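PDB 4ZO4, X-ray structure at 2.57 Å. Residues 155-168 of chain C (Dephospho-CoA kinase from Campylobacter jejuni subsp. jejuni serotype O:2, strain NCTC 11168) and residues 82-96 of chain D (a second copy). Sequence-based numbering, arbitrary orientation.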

# COMPACT_ATOMS: atom_id res chain seq x y z
N LEU C 155 -10.89 18.81 9.01
CA LEU C 155 -10.58 17.48 9.51
C LEU C 155 -9.60 16.74 8.60
O LEU C 155 -8.63 16.21 9.08
CB LEU C 155 -11.85 16.63 9.66
CG LEU C 155 -12.76 16.88 10.86
CD1 LEU C 155 -14.10 16.18 10.69
CD2 LEU C 155 -12.11 16.41 12.16
N GLU C 156 -9.87 16.72 7.30
CA GLU C 156 -9.04 15.98 6.35
C GLU C 156 -7.61 16.48 6.44
O GLU C 156 -6.68 15.70 6.25
CB GLU C 156 -9.51 16.12 4.87
CG GLU C 156 -10.98 15.82 4.58
CD GLU C 156 -11.90 17.03 4.75
OE1 GLU C 156 -11.57 18.13 4.22
OE2 GLU C 156 -12.95 16.90 5.43
N ALA C 157 -7.43 17.78 6.69
CA ALA C 157 -6.08 18.35 6.65
C ALA C 157 -5.37 18.15 7.98
O ALA C 157 -4.16 17.94 8.04
CB ALA C 157 -6.11 19.81 6.28
N ALA C 158 -6.13 18.24 9.04
CA ALA C 158 -5.67 17.85 10.34
C ALA C 158 -5.35 16.34 10.37
O ALA C 158 -4.24 15.96 10.76
CB ALA C 158 -6.72 18.23 11.38
N LYS C 159 -6.26 15.47 9.94
CA LYS C 159 -5.94 14.01 9.76
C LYS C 159 -4.57 13.85 9.14
O LYS C 159 -3.73 13.08 9.63
CB LYS C 159 -6.95 13.34 8.85
CG LYS C 159 -6.53 12.02 8.20
CD LYS C 159 -7.42 10.88 8.67
CE LYS C 159 -7.34 9.69 7.74
NZ LYS C 159 -8.17 8.54 8.25
N ALA C 160 -4.37 14.58 8.04
CA ALA C 160 -3.17 14.50 7.25
C ALA C 160 -1.99 14.92 8.10
O ALA C 160 -0.97 14.23 8.14
CB ALA C 160 -3.29 15.41 6.03
N ARG C 161 -2.13 16.03 8.80
CA ARG C 161 -1.02 16.53 9.60
C ARG C 161 -0.72 15.63 10.80
O ARG C 161 0.43 15.32 11.07
CB ARG C 161 -1.32 17.93 10.07
CG ARG C 161 -0.14 18.62 10.70
CD ARG C 161 -0.28 20.11 10.48
NE ARG C 161 0.87 20.81 11.01
CZ ARG C 161 1.02 22.13 10.96
NH1 ARG C 161 0.10 22.90 10.39
NH2 ARG C 161 2.11 22.68 11.48
N LEU C 162 -1.75 15.25 11.52
CA LEU C 162 -1.65 14.29 12.61
C LEU C 162 -1.06 12.93 12.19
O LEU C 162 -0.21 12.38 12.88
CB LEU C 162 -3.05 14.06 13.20
CG LEU C 162 -3.30 13.15 14.41
CD1 LEU C 162 -2.44 13.54 15.60
CD2 LEU C 162 -4.76 13.24 14.80
N ASP C 163 -1.52 12.36 11.08
CA ASP C 163 -0.94 11.05 10.71
C ASP C 163 0.58 11.18 10.54
O ASP C 163 1.30 10.24 10.82
CB ASP C 163 -1.57 10.42 9.46
CG ASP C 163 -3.01 9.95 9.69
OD1 ASP C 163 -3.38 9.71 10.87
OD2 ASP C 163 -3.78 9.83 8.68
N SER C 164 1.07 12.34 10.11
CA SER C 164 2.50 12.49 9.80
C SER C 164 3.36 12.63 11.06
O SER C 164 4.44 12.00 11.16
CB SER C 164 2.75 13.63 8.82
OG SER C 164 2.00 14.78 9.16
N GLN C 165 2.86 13.41 12.01
CA GLN C 165 3.45 13.55 13.35
C GLN C 165 3.42 12.25 14.12
O GLN C 165 4.36 11.95 14.85
CB GLN C 165 2.73 14.63 14.20
CG GLN C 165 3.19 16.05 13.91
CD GLN C 165 2.11 17.11 14.19
OE1 GLN C 165 1.27 16.97 15.09
NE2 GLN C 165 2.13 18.19 13.39
N ILE C 166 2.34 11.47 13.99
CA ILE C 166 2.33 10.13 14.59
C ILE C 166 3.35 9.23 13.92
O ILE C 166 4.00 8.45 14.60
CB ILE C 166 0.97 9.45 14.48
CG1 ILE C 166 -0.04 10.18 15.37
CG2 ILE C 166 1.07 7.99 14.91
CD1 ILE C 166 -1.50 9.83 15.10
N ASP C 167 3.48 9.31 12.60
CA ASP C 167 4.50 8.51 11.92
C ASP C 167 5.93 9.03 12.23
O ASP C 167 6.89 8.27 12.22
CB ASP C 167 4.22 8.47 10.42
CG ASP C 167 3.00 7.61 10.07
OD1 ASP C 167 2.73 6.63 10.81
OD2 ASP C 167 2.28 7.91 9.08
N ILE C 168 6.08 10.33 12.48
CA ILE C 168 7.37 10.87 12.91
C ILE C 168 7.80 10.27 14.24
O ILE C 168 8.88 9.77 14.37
CB ILE C 168 7.33 12.41 13.05
CG1 ILE C 168 7.44 13.07 11.67
CG2 ILE C 168 8.47 12.92 13.95
CD1 ILE C 168 7.51 14.56 11.69
N LYS D 82 8.52 8.35 1.26
CA LYS D 82 7.40 7.45 1.48
C LYS D 82 6.21 8.17 2.15
O LYS D 82 5.04 7.89 1.86
CB LYS D 82 7.90 6.27 2.32
CG LYS D 82 6.92 5.12 2.53
CD LYS D 82 7.35 4.19 3.67
CE LYS D 82 7.02 4.78 5.04
NZ LYS D 82 7.60 3.98 6.16
N GLU D 83 6.51 9.11 3.05
CA GLU D 83 5.49 9.64 3.94
C GLU D 83 4.73 10.73 3.24
O GLU D 83 3.49 10.78 3.30
CB GLU D 83 6.15 10.18 5.20
CG GLU D 83 5.19 10.61 6.29
CD GLU D 83 4.50 9.45 6.95
OE1 GLU D 83 3.54 9.71 7.70
OE2 GLU D 83 4.90 8.29 6.72
N ALA D 84 5.46 11.58 2.54
CA ALA D 84 4.83 12.64 1.78
C ALA D 84 3.98 12.12 0.63
O ALA D 84 3.00 12.74 0.27
CB ALA D 84 5.87 13.58 1.26
N LYS D 85 4.37 11.00 0.03
CA LYS D 85 3.57 10.32 -0.99
C LYS D 85 2.26 9.91 -0.38
O LYS D 85 1.19 10.12 -0.96
CB LYS D 85 4.27 9.08 -1.54
CG LYS D 85 5.27 9.37 -2.65
CD LYS D 85 5.92 8.09 -3.19
CE LYS D 85 7.30 8.36 -3.83
NZ LYS D 85 8.07 7.16 -4.26
N LYS D 86 2.35 9.29 0.78
CA LYS D 86 1.19 8.70 1.42
C LYS D 86 0.26 9.80 1.91
O LYS D 86 -0.95 9.72 1.74
CB LYS D 86 1.62 7.81 2.59
CG LYS D 86 0.51 6.98 3.19
CD LYS D 86 0.58 6.91 4.72
CE LYS D 86 1.93 6.47 5.28
NZ LYS D 86 1.75 5.50 6.41
N ILE D 87 0.84 10.82 2.55
CA ILE D 87 0.07 11.91 3.12
C ILE D 87 -0.67 12.65 2.00
O ILE D 87 -1.81 13.04 2.19
CB ILE D 87 0.97 12.88 3.90
CG1 ILE D 87 1.54 12.24 5.17
CG2 ILE D 87 0.22 14.14 4.32
CD1 ILE D 87 0.50 11.78 6.20
N LEU D 88 -0.06 12.79 0.84
CA LEU D 88 -0.70 13.49 -0.28
C LEU D 88 -1.77 12.68 -0.90
O LEU D 88 -2.90 13.13 -1.07
CB LEU D 88 0.30 13.78 -1.36
CG LEU D 88 -0.18 14.71 -2.48
CD1 LEU D 88 -0.88 15.92 -1.89
CD2 LEU D 88 1.01 15.13 -3.33
N GLU D 89 -1.41 11.45 -1.23
CA GLU D 89 -2.37 10.49 -1.74
C GLU D 89 -3.58 10.44 -0.85
O GLU D 89 -4.68 10.73 -1.30
CB GLU D 89 -1.74 9.13 -1.90
CG GLU D 89 -0.83 9.06 -3.13
CD GLU D 89 0.15 7.89 -3.11
OE1 GLU D 89 0.17 7.15 -2.10
OE2 GLU D 89 0.89 7.73 -4.10
N ASN D 90 -3.41 10.13 0.42
CA ASN D 90 -4.60 10.02 1.26
C ASN D 90 -5.48 11.26 1.36
O ASN D 90 -6.68 11.14 1.67
CB ASN D 90 -4.22 9.53 2.64
CG ASN D 90 -3.75 8.07 2.62
OD1 ASN D 90 -3.82 7.38 1.58
ND2 ASN D 90 -3.25 7.61 3.77
N PHE D 91 -4.93 12.44 1.07
CA PHE D 91 -5.69 13.70 1.20
C PHE D 91 -6.44 13.93 -0.11
O PHE D 91 -7.62 14.29 -0.11
CB PHE D 91 -4.70 14.83 1.52
CG PHE D 91 -5.32 16.17 1.78
CD1 PHE D 91 -6.09 16.40 2.89
CD2 PHE D 91 -5.08 17.22 0.92
CE1 PHE D 91 -6.64 17.65 3.13
CE2 PHE D 91 -5.61 18.46 1.15
CZ PHE D 91 -6.40 18.68 2.25
N THR D 92 -5.76 13.64 -1.22
CA THR D 92 -6.23 14.05 -2.52
C THR D 92 -7.10 12.98 -3.19
O THR D 92 -8.17 13.32 -3.74
CB THR D 92 -5.03 14.34 -3.43
OG1 THR D 92 -4.10 13.26 -3.30
CG2 THR D 92 -4.34 15.69 -3.06
N HIS D 93 -6.66 11.72 -3.16
CA HIS D 93 -7.44 10.63 -3.79
C HIS D 93 -8.95 10.64 -3.47
O HIS D 93 -9.75 10.62 -4.40
CB HIS D 93 -6.85 9.28 -3.49
CG HIS D 93 -5.56 9.01 -4.22
ND1 HIS D 93 -4.95 9.93 -5.04
CD2 HIS D 93 -4.76 7.91 -4.22
CE1 HIS D 93 -3.84 9.40 -5.54
NE2 HIS D 93 -3.70 8.18 -5.05
N PRO D 94 -9.34 10.72 -2.18
CA PRO D 94 -10.78 10.81 -1.88
C PRO D 94 -11.46 11.93 -2.63
O PRO D 94 -12.47 11.70 -3.32
CB PRO D 94 -10.84 11.10 -0.38
CG PRO D 94 -9.54 10.64 0.14
CD PRO D 94 -8.54 10.83 -0.96
N LYS D 95 -10.90 13.13 -2.53
CA LYS D 95 -11.46 14.29 -3.21
C LYS D 95 -11.54 14.04 -4.72
O LYS D 95 -12.53 14.38 -5.33
CB LYS D 95 -10.68 15.57 -2.88
CG LYS D 95 -10.52 15.73 -1.38
CD LYS D 95 -9.80 16.99 -0.97
CE LYS D 95 -9.99 17.19 0.53
NZ LYS D 95 -9.90 18.63 0.94
N ILE D 96 -10.55 13.38 -5.29
CA ILE D 96 -10.57 13.11 -6.73
C ILE D 96 -11.68 12.17 -7.16
O ILE D 96 -12.38 12.45 -8.15
CB ILE D 96 -9.25 12.51 -7.23
CG1 ILE D 96 -8.10 13.47 -6.95
CG2 ILE D 96 -9.33 12.34 -8.73
CD1 ILE D 96 -6.75 12.96 -7.42

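Two helices from two copies of dephospho-CoA kinase, C 155-168 and D 82-96, pack nearly antiparallel, with 160° between their N-to-C directions and a closest axis approach of 9.8 Å. Small residues on chain C make a shallow hollow, and D:Ile87 and D:Phe91 fill it. The hollow centres on C:Ala160, whose CB points toward chain D; its CA lies 5.9 Å from the CA of D:Ile87, against 6.6 Å between the CA atoms of C:Glu156 and D:Phe91 one turn away.

D:Ile87 is the main bump, with the largest covered area of any residue here. With both chi1 and chi2 in m, it sets CG2 4.1 Å from C:Ala160 CB and carries CD1 deeper, to 3.5 Å from C:Ala160 O. The same CD1 lies 3.9 Å from C:Ser164 CB and 4.1 Å from C:Asp163 CB, so one methyl sits among three residues of a single helical turn. C:Ser164 keeps its hydroxyl on its own helix: OG, with chi1 p, donates to C:Arg161 O at 2.5 Å.

D:Phe91 is the second bump. Its CA-to-CB bond points sideways, but chi1 t brings the ring in against chain C. C:Glu156 O meets the ring at its edge, near the ring plane, 3.5 Å from D:Phe91 CD1. C:Ala157 CA approaches obliquely, 3.6 Å from D:Phe91 CE1, and C:Ala157 CB is 3.9 Å from that same CE1. C:Ala160 CB, 4.3 Å from D:Phe91 CD1, therefore touches both bumps. The short alanine side chains let the ring come close to the chain C backbone.

Charged groups lie beyond both ends of this apolar patch. At one end C:Glu156 bends its side chain, chi1 m and chi2 p, and its OE1 forms a long salt bridge to D:Lys95 NZ at 3.7 Å; D:Lys95 reaches it with chi2 to chi4 all t. At the other end D:Glu83 points toward chain C and lays OE1 3.6 Å from C:Ser164 CA. That oxygen also comes within 2.6 Å of C:Asp167 OD2, so close for two acids that one of them probably holds a proton. D:Lys86 starts sideways, but its end swings nearer, placing NZ 3.6 Å from C:Asp167 OD2 in a second long salt bridge.

Together the two stretches bury 434 Å², a modest area in which close fit is concentrated around two large side chains and the small residues that receive them.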